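Local coordinates for putative flagella-related protein H (Methanocaldococcus jannaschii DSM 2661, PDB 4WIA) that is probably a component of the archaellum and is likely to bind and hydrolyse ATP through a KaiC-type P-loop fold, at residues L68-I71 with K72-S76; T115-F118 with Y119-D122. All coordinates share one frame; numbering follows the deposited sequence.

Both contacts are local and lie in one KaiC-type P-loop ATPase chain. They follow in series: contact 1 sits on helix 67-76, and contact 2 runs from helix 116-119 into the loop before strand 123-127. Their centres are 22 Å apart, and their nearest atoms are about 12 Å apart, so they do not touch. Contact 1 is the one near the nucleotide site. The side chain of Gln73 is about 4 Å from that of Val42 and about 6 Å from that of Ser41, probable ATP-binding residues as in relatives. Contact 2 lies away from that site, and the second subunit packs on Arg116 and Glu120.

Contact 1 of 2, residues L68-I71 with K72-S76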
ATOM      1  N   LEU A  68       8.374  12.306  22.016  1.00 56.25           N
ATOM      2  CA  LEU A  68       7.066  12.215  22.620  1.00 59.27           C
ATOM      3  C   LEU A  68       6.109  13.244  21.976  1.00 61.76           C
ATOM      4  O   LEU A  68       5.044  12.877  21.477  1.00 55.86           O
ATOM      5  CB  LEU A  68       7.223  12.453  24.107  1.00 62.57           C
ATOM      6  CG  LEU A  68       6.157  12.319  25.156  1.00 70.01           C
ATOM      7  CD1 LEU A  68       5.460  13.631  25.477  1.00 70.40           C
ATOM      8  CD2 LEU A  68       5.198  11.260  24.682  1.00 71.63           C
ATOM      9  N   GLU A  69       6.542  14.509  21.931  1.00 63.89           N
ATOM     10  CA  GLU A  69       5.768  15.579  21.333  1.00 61.11           C
ATOM     11  C   GLU A  69       5.486  15.285  19.865  1.00 54.79           C
ATOM     12  O   GLU A  69       4.400  15.524  19.394  1.00 57.91           O
ATOM     13  CB  GLU A  69       6.473  16.931  21.491  1.00 62.58           C
ATOM     14  CG  GLU A  69       6.747  17.379  22.921  1.00 68.09           C
ATOM     15  CD  GLU A  69       7.686  18.617  23.004  1.00 71.80           C
ATOM     16  OE1 GLU A  69       7.275  19.577  23.681  1.00 78.64           O
ATOM     17  OE2 GLU A  69       8.829  18.672  22.415  1.00 67.59           O
ATOM     18  N   PHE A  70       6.447  14.733  19.160  1.00 51.64           N
ATOM     19  CA  PHE A  70       6.266  14.366  17.761  1.00 49.01           C
ATOM     20  C   PHE A  70       5.181  13.265  17.600  1.00 50.28           C
ATOM     21  O   PHE A  70       4.292  13.357  16.731  1.00 44.08           O
ATOM     22  CB  PHE A  70       7.585  13.915  17.155  1.00 44.48           C
ATOM     23  CG  PHE A  70       7.510  13.603  15.715  1.00 43.99           C
ATOM     24  CD1 PHE A  70       7.431  14.631  14.782  1.00 45.28           C
ATOM     25  CD2 PHE A  70       7.520  12.296  15.249  1.00 42.43           C
ATOM     26  CE1 PHE A  70       7.357  14.353  13.404  1.00 43.09           C
ATOM     27  CE2 PHE A  70       7.421  12.041  13.896  1.00 40.54           C
ATOM     28  CZ  PHE A  70       7.321  13.051  12.977  1.00 38.94           C
ATOM     29  N   ILE A  71       5.258  12.234  18.418  1.00 49.42           N
ATOM     30  CA  ILE A  71       4.253  11.209  18.332  1.00 52.47           C
ATOM     31  C   ILE A  71       2.845  11.798  18.574  1.00 56.70           C
ATOM     32  O   ILE A  71       1.902  11.464  17.848  1.00 57.56           O
ATOM     33  CB  ILE A  71       4.549  10.086  19.304  1.00 57.31           C
ATOM     34  CG1 ILE A  71       5.755   9.296  18.810  1.00 56.38           C
ATOM     35  CG2 ILE A  71       3.346   9.155  19.473  1.00 61.29           C
ATOM     36  CD1 ILE A  71       6.421   8.542  19.934  1.00 61.33           C
ATOM     37  N   LYS A  72       2.710  12.676  19.570  1.00 53.52           N
ATOM     38  CA  LYS A  72       1.437  13.287  19.825  1.00 55.67           C
ATOM     39  C   LYS A  72       1.000  14.143  18.646  1.00 55.11           C
ATOM     40  O   LYS A  72      -0.175  14.135  18.308  1.00 54.89           O
ATOM     41  CB  LYS A  72       1.429  14.178  21.068  1.00 58.14           C
ATOM     42  CG  LYS A  72       2.023  13.502  22.263  1.00 60.54           C
ATOM     43  CD  LYS A  72       1.402  13.974  23.527  1.00 64.46           C
ATOM     44  CE  LYS A  72       2.145  15.046  24.273  1.00 65.59           C
ATOM     45  NZ  LYS A  72       1.783  14.909  25.711  1.00 69.91           N
ATOM     46  N   GLN A  73       1.925  14.931  18.102  1.00 49.67           N
ATOM     47  CA  GLN A  73       1.603  15.832  17.028  1.00 51.08           C
ATOM     48  C   GLN A  73       1.165  15.036  15.782  1.00 49.09           C
ATOM     49  O   GLN A  73       0.123  15.326  15.200  1.00 48.55           O
ATOM     50  CB  GLN A  73       2.790  16.693  16.681  1.00 48.59           C
ATOM     51  CG  GLN A  73       2.732  17.258  15.281  1.00 49.03           C
ATOM     52  CD  GLN A  73       1.728  18.369  15.135  1.00 51.52           C
ATOM     53  OE1 GLN A  73       1.049  18.714  16.085  1.00 57.96           O
ATOM     54  NE2 GLN A  73       1.640  18.962  13.951  1.00 51.53           N
HETATM   55  N   MSE A  74       1.896  13.961  15.475  1.00 46.72           N
HETATM   56  CA  MSE A  74       1.496  13.052  14.409  1.00 45.38           C
HETATM   57  C   MSE A  74       0.154  12.401  14.726  1.00 46.62           C
HETATM   58  O   MSE A  74      -0.741  12.336  13.892  1.00 52.98           O
HETATM   59  CB  MSE A  74       2.535  11.987  14.121  1.00 40.99           C
HETATM   60  CG  MSE A  74       3.780  12.656  13.666  1.00 40.33           C
HETATM   61 SE   MSE A  74       3.656  13.421  11.866  1.00 43.41          SE
HETATM   62  CE  MSE A  74       4.059  11.812  10.821  1.00 34.84           C
ATOM     63  N   ASN A  75      -0.053  11.952  15.935  1.00 47.16           N
ATOM     64  CA  ASN A  75      -1.320  11.345  16.267  1.00 49.18           C
ATOM     65  C   ASN A  75      -2.490  12.342  16.143  1.00 51.01           C
ATOM     66  O   ASN A  75      -3.607  11.975  15.748  1.00 50.78           O
ATOM     67  CB  ASN A  75      -1.270  10.794  17.693  1.00 52.08           C
ATOM     68  CG  ASN A  75      -2.568  10.167  18.080  1.00 55.41           C
ATOM     69  OD1 ASN A  75      -3.317  10.721  18.867  1.00 62.10           O
ATOM     70  ND2 ASN A  75      -2.828   9.004  17.554  1.00 53.46           N
ATOM     71  N   SER A  76      -2.216  13.605  16.472  1.00 51.46           N
ATOM     72  CA  SER A  76      -3.244  14.637  16.486  1.00 52.50           C
ATOM     73  C   SER A  76      -3.739  14.897  15.056  1.00 52.00           C
ATOM     74  O   SER A  76      -4.875  15.229  14.873  1.00 51.69           O
ATOM     75  CB  SER A  76      -2.725  15.947  17.062  1.00 53.27           C
ATOM     76  OG  SER A  76      -1.790  16.559  16.166  1.00 52.41           O
TER
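Phe70 and Met74 meet through two different first torsions. In Phe70, CG stands opposite the backbone N (chi1 -176°). In Met74, a selenomethionine, CG stands opposite the carbonyl carbon (chi1 -62°), which brings it over the ring. Bends at chi2 and chi3 then carry SE and CE onward. This is an i to i+4 Met-aromatic contact on helix 67-76. The two side chains lie next to each other and point the same way. Met74 CG sits over one face of the ring, offset toward the rim, 3.6 Å from Phe70 CZ. It makes a CH-pi contact. Met74 SE comes in obliquely, 4.5 Å from the centroid of the Phe70 ring. Tyr92 stacks on Phe70 and Tyr60 meets it at an angle, so Met74 joins an aromatic cluster between the helix and strands 90-94 and 58-62. With only an alanine at Phe70, Met74 CG and SE would probably lose the ring face they lie against, and a gap would open beside Tyr92 and Tyr60.

The backbone beneath is regular helix. Met74 N bonds Phe70 O at 2.8 Å in a nearly straight bond, and Asn75 N bonds Ile71 O at 2.8 Å. Gln73 turns its amide toward helix 40-53, where NE2 bonds Gln45 OE1. That helix begins within the probable P-loop, at Lys40 and Ser41. On the exposed side, Lys72 bends across Leu68. Lys72 CG lies close to Leu68 O. Farther along the chain, Lys72 CE rests 3.8 Å from Leu68 CD1.

Contact 2 of 2, residues T115-F118 with Y119-D122; sequences TRAF and YEKD
The Tyr119 side chain crosses that of Phe118 at an angle in a weakly bonded helical turn. Phe118 CB stands over the centre of the Tyr119 ring, a CH-pi contact 3.9 Å from the centroid. The Phe118 ring itself turns an edge toward the face of Tyr119 in an offset edge-to-face pair, with centroids 6.0 Å apart and planes at 60°. Tyr119 CG lies opposite the carbonyl carbon (chi1 -53°), which swings the ring back along the chain until CD2 is 3.3 Å from Thr115 O. Its OH bonds Val112 O in the preceding helix. Tyr119 N bonds Arg116 O at 3.0 Å, approaching from above the carbonyl plane. Glu120 N follows with two weak bonds, to Arg116 O and to Ala117 O at 3.4 Å. The Glu120 side chain extends alongside Ala117, with CG 3.8 Å from Ala117 O. Lys121 brings CB and CG to 3.9 Å from Phe118 O, while its NZ bonds Gly88 O. Apart from the Tyr119 N bond, the backbone bonds across the contact are weak. Buried Tyr119 ties the turn to the fold through its hydroxyl on Val112 O and its ring, edge-to-face with Phe148; Phe118 O adds a bond from Thr59 OG1.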
ATOM      1  N   THR A 115      26.625  12.552  10.279  1.00 55.24           N
ATOM      2  CA  THR A 115      25.945  11.406  10.835  1.00 54.75           C
ATOM      3  C   THR A 115      25.378  10.472   9.739  1.00 53.40           C
ATOM      4  O   THR A 115      24.335  10.761   9.130  1.00 55.27           O
ATOM      5  CB  THR A 115      24.840  11.846  11.801  1.00 51.58           C
ATOM      6  OG1 THR A 115      25.333  12.883  12.626  1.00 53.54           O
ATOM      7  CG2 THR A 115      24.390  10.695  12.671  1.00 51.24           C
ATOM      8  N   ARG A 116      26.035   9.339   9.537  1.00 54.02           N
ATOM      9  CA  ARG A 116      25.701   8.394   8.469  1.00 56.03           C
ATOM     10  C   ARG A 116      24.291   7.937   8.534  1.00 51.28           C
ATOM     11  O   ARG A 116      23.655   7.714   7.501  1.00 48.81           O
ATOM     12  CB  ARG A 116      26.525   7.121   8.576  1.00 59.23           C
ATOM     13  CG  ARG A 116      28.022   7.290   8.544  1.00 65.86           C
ATOM     14  CD  ARG A 116      28.653   5.976   8.987  1.00 70.22           C
ATOM     15  NE  ARG A 116      29.910   5.666   8.350  1.00 74.78           N
ATOM     16  CZ  ARG A 116      30.679   4.621   8.683  1.00 78.88           C
ATOM     17  NH1 ARG A 116      30.291   3.761   9.643  1.00 78.75           N
ATOM     18  NH2 ARG A 116      31.853   4.443   8.058  1.00 74.72           N
ATOM     19  N   ALA A 117      23.839   7.726   9.759  1.00 48.58           N
ATOM     20  CA  ALA A 117      22.555   7.064   9.990  1.00 44.87           C
ATOM     21  C   ALA A 117      21.399   7.798   9.292  1.00 43.45           C
ATOM     22  O   ALA A 117      20.539   7.152   8.757  1.00 40.07           O
ATOM     23  CB  ALA A 117      22.269   6.919  11.468  1.00 44.27           C
ATOM     24  N   PHE A 118      21.467   9.132   9.238  1.00 43.33           N
ATOM     25  CA  PHE A 118      20.428   9.911   8.675  1.00 42.61           C
ATOM     26  C   PHE A 118      20.220   9.506   7.228  1.00 43.50           C
ATOM     27  O   PHE A 118      19.058   9.431   6.772  1.00 43.35           O
ATOM     28  CB  PHE A 118      20.718  11.430   8.691  1.00 42.91           C
ATOM     29  CG  PHE A 118      20.884  12.047  10.044  1.00 41.39           C
ATOM     30  CD1 PHE A 118      20.579  11.367  11.210  1.00 41.40           C
ATOM     31  CD2 PHE A 118      21.340  13.353  10.132  1.00 41.86           C
ATOM     32  CE1 PHE A 118      20.748  11.976  12.441  1.00 42.35           C
ATOM     33  CE2 PHE A 118      21.548  13.955  11.355  1.00 43.91           C
ATOM     34  CZ  PHE A 118      21.246  13.257  12.516  1.00 43.10           C
ATOM     35  N   TYR A 119      21.318   9.270   6.518  1.00 42.47           N
ATOM     36  CA  TYR A 119      21.322   9.185   5.045  1.00 42.22           C
ATOM     37  C   TYR A 119      21.161   7.764   4.543  1.00 42.99           C
ATOM     38  O   TYR A 119      21.042   7.528   3.339  1.00 42.56           O
ATOM     39  CB  TYR A 119      22.572   9.872   4.444  1.00 42.53           C
ATOM     40  CG  TYR A 119      22.672  11.254   4.959  1.00 43.52           C
ATOM     41  CD1 TYR A 119      21.779  12.230   4.522  1.00 43.78           C
ATOM     42  CD2 TYR A 119      23.562  11.580   5.998  1.00 45.41           C
ATOM     43  CE1 TYR A 119      21.781  13.511   5.071  1.00 42.51           C
ATOM     44  CE2 TYR A 119      23.577  12.847   6.538  1.00 45.99           C
ATOM     45  CZ  TYR A 119      22.646  13.798   6.080  1.00 45.65           C
ATOM     46  OH  TYR A 119      22.629  15.070   6.604  1.00 49.52           O
ATOM     47  N   GLU A 120      20.973   6.825   5.446  1.00 45.62           N
ATOM     48  CA  GLU A 120      20.555   5.493   4.997  1.00 48.69           C
ATOM     49  C   GLU A 120      19.084   5.492   4.569  1.00 45.43           C
ATOM     50  O   GLU A 120      18.670   4.601   3.891  1.00 51.58           O
ATOM     51  CB  GLU A 120      20.739   4.449   6.099  1.00 53.55           C
ATOM     52  CG  GLU A 120      22.126   4.407   6.754  1.00 58.24           C
ATOM     53  CD  GLU A 120      22.130   3.418   7.919  1.00 63.82           C
ATOM     54  OE1 GLU A 120      22.944   2.490   7.904  1.00 65.38           O
ATOM     55  OE2 GLU A 120      21.277   3.549   8.821  1.00 63.92           O
ATOM     56  N   LYS A 121      18.298   6.497   4.915  1.00 42.99           N
ATOM     57  CA  LYS A 121      16.881   6.494   4.537  1.00 40.25           C
ATOM     58  C   LYS A 121      16.664   7.155   3.209  1.00 38.34           C
ATOM     59  O   LYS A 121      17.600   7.779   2.680  1.00 38.59           O
ATOM     60  CB  LYS A 121      16.031   7.201   5.600  1.00 41.84           C
ATOM     61  CG  LYS A 121      16.237   6.716   7.012  1.00 42.54           C
ATOM     62  CD  LYS A 121      16.161   5.213   7.094  1.00 42.37           C
ATOM     63  CE  LYS A 121      15.977   4.787   8.534  1.00 42.89           C
ATOM     64  NZ  LYS A 121      16.171   3.317   8.658  1.00 44.11           N
ATOM     65  N   ASP A 122      15.446   6.980   2.631  1.00 38.19           N
ATOM     66  CA  ASP A 122      15.140   7.499   1.286  1.00 35.73           C
ATOM     67  C   ASP A 122      14.958   8.973   1.337  1.00 35.64           C
ATOM     68  O   ASP A 122      15.300   9.676   0.400  1.00 38.32           O
ATOM     69  CB  ASP A 122      13.898   6.864   0.697  1.00 39.65           C
ATOM     70  CG  ASP A 122      13.999   5.361   0.606  1.00 42.63           C
ATOM     71  OD1 ASP A 122      15.063   4.861   0.157  1.00 44.52           O
ATOM     72  OD2 ASP A 122      13.033   4.691   1.039  1.00 40.98           O
TER